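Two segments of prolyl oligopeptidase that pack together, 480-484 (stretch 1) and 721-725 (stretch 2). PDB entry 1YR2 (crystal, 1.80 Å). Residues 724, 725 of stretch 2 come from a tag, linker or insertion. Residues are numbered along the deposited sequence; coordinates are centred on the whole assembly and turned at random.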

# COMPACT_ATOMS: atom_id res chain seq x y z
N ARG A 480 2.27 10.68 17.06
CA ARG A 480 1.99 12.00 17.66
C ARG A 480 3.09 12.97 17.34
O ARG A 480 4.27 12.61 17.30
N ARG A 481 2.70 14.21 17.13
CA ARG A 481 3.66 15.28 17.10
C ARG A 481 4.38 15.44 18.47
O ARG A 481 3.84 15.08 19.50
N LYS A 482 5.60 15.97 18.44
CA LYS A 482 6.48 16.01 19.61
C LYS A 482 6.09 17.10 20.66
O LYS A 482 6.73 17.21 21.71
N ASP A 483 5.06 17.90 20.37
CA ASP A 483 4.42 18.68 21.42
C ASP A 483 3.45 17.87 22.31
O ASP A 483 3.02 18.35 23.33
N ALA A 484 3.12 16.65 21.93
CA ALA A 484 2.24 15.82 22.76
C ALA A 484 2.96 15.40 24.08
O ALA A 484 3.97 14.69 24.07
N PRO A 721 -7.62 22.48 16.38
CA PRO A 721 -6.45 22.39 15.48
C PRO A 721 -5.43 23.47 15.77
O PRO A 721 -5.82 24.65 15.81
N ARG A 722 -4.18 23.09 16.04
CA ARG A 722 -3.11 24.03 16.31
C ARG A 722 -1.82 23.62 15.62
O ARG A 722 -1.49 22.44 15.58
N PRO A 723 -1.06 24.58 15.11
CA PRO A 723 0.25 24.27 14.55
C PRO A 723 1.33 24.16 15.64
O PRO A 723 1.17 24.69 16.73
N TRP A 724 2.41 23.47 15.31
CA TRP A 724 3.62 23.47 16.14
C TRP A 724 4.78 22.97 15.34
O TRP A 724 4.64 22.10 14.45
N SER A 725 5.96 23.47 15.67
CA SER A 725 7.19 22.90 15.12
C SER A 725 8.36 23.13 16.07
O SER A 725 8.34 24.05 16.86

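What holds the two stretches together by polar contact? The guanidinium of Arg 481 does, by gripping a single backbone carbonyl. Arg 481 NH1 and Arg 481 NH2 each donate a hydrogen bond to Arg 722 O, both at 3.1 Å. The oxygen lies at the edge of the guanidinium, near its plane, where the two terminal nitrogens can share it, so the N-H...O angles are bent to 148° and 147°. To reach it, the side chain leaves the backbone toward stretch 2 with chi1 t and chi2 t, then turns at chi3, which is p.

What keeps this guanidinium in place? Asp 483, two residues along in the same type I turn, forms a salt bridge with it. Arg 481 NE donates to Asp 483 OD1 at 2.8 Å in a nearly straight hydrogen bond, and Arg 481 NH2 donates to Asp 483 OD2 at 2.9 Å. The turn, which runs from Arg 481 to Ala 484 and is closed by Ala 484 N bonding to Arg 481 O at 3.0 Å, brings the two side chains within reach of each other; Asp 483 adopts the p rotamer at chi1. Arg 481 NH2 thus serves both the carboxylate and the carbonyl across the contact, while Arg 481 NH1 has a further partner elsewhere in the structure.

Where does the apolar packing lie? It centres on Trp 724, a residue from the expression tag, which points toward stretch 1 with chi1 t and chi2 98° and lays its indole against the turn. Asp 483 CB sits 3.4 Å from the centroid of the Trp 724 five-membered ring, almost exactly on the ring normal, in a CH-pi contact. The carboxylate that binds Arg 481 also lies against the tryptophan, with Asp 483 OD2 3.6 Å from Trp 724 CB. At the base of the indole, Arg 481 CZ lies 3.6 Å from Trp 724 CB. Trp 724 N lies over a face of the guanidinium, 3.5 Å from Arg 481 NH1, but both are donors and no hydrogen bond forms.

What happens at the margins? Lys 482 sets off sideways, with chi1 m and the rest of its chain extended, and brings Lys 482 CB to 3.9 Å from Trp 724 CH2 before its end leads away. Arg 722, also m at chi1, sets off sideways before its end leads away; its side chain comes closest to stretch 1 at Arg 722 CB, 4.6 Å from Arg 481 NH2, and its carbonyl makes the hydrogen bonds. The CA-to-CB bonds of Pro 721, Pro 723 and the tag residue Ser 725 point away from stretch 1.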

# COMPACT_ATOMS: atom_id res chain seq x y z
CB ARG A 480 1.95 11.87 19.17
CG ARG A 480 0.69 11.21 19.68
CD ARG A 480 0.70 10.90 21.16
NE ARG A 480 1.68 9.87 21.51
CZ ARG A 480 1.73 9.32 22.71
NH1 ARG A 480 0.88 9.70 23.65
NH2 ARG A 480 2.65 8.40 22.99
CB ARG A 481 2.93 16.56 16.68
CG ARG A 481 3.82 17.65 16.14
CD ARG A 481 2.96 18.77 15.55
NE ARG A 481 2.03 19.29 16.55
CZ ARG A 481 1.03 20.11 16.29
NH1 ARG A 481 0.76 20.43 15.04
NH2 ARG A 481 0.24 20.55 17.26
CB LYS A 482 7.96 16.16 19.19
CG LYS A 482 8.54 14.90 18.64
CD LYS A 482 10.03 14.99 18.35
CE LYS A 482 10.55 13.64 17.83
NZ LYS A 482 11.93 13.81 17.36
CB ASP A 483 3.74 19.95 20.87
CG ASP A 483 2.65 19.68 19.89
OD1 ASP A 483 2.64 18.63 19.19
OD2 ASP A 483 1.72 20.50 19.76
CB ALA A 484 1.79 14.58 21.99
CB PRO A 721 -7.05 22.60 14.09
CG PRO A 721 -8.46 22.08 14.23
CD PRO A 721 -8.88 22.56 15.60
CB ARG A 722 -2.76 24.06 17.80
CG ARG A 722 -3.67 24.82 18.73
CD ARG A 722 -3.12 24.75 20.12
NE ARG A 722 -3.74 25.67 21.08
CZ ARG A 722 -4.12 25.33 22.31
NH1 ARG A 722 -3.98 24.07 22.76
NH2 ARG A 722 -4.64 26.24 23.11
CB PRO A 723 0.55 25.48 13.63
CG PRO A 723 -0.28 26.61 14.18
CD PRO A 723 -1.40 26.01 14.99
CB TRP A 724 3.41 22.55 17.35
CG TRP A 724 4.57 22.41 18.29
CD1 TRP A 724 4.77 23.08 19.47
CD2 TRP A 724 5.64 21.47 18.19
NE1 TRP A 724 5.92 22.63 20.08
CE2 TRP A 724 6.50 21.67 19.30
CE3 TRP A 724 6.01 20.52 17.25
CZ2 TRP A 724 7.65 20.92 19.50
CZ3 TRP A 724 7.17 19.78 17.45
CH2 TRP A 724 7.97 19.97 18.57
CB SER A 725 7.50 23.50 13.75
OG SER A 725 8.04 24.80 13.91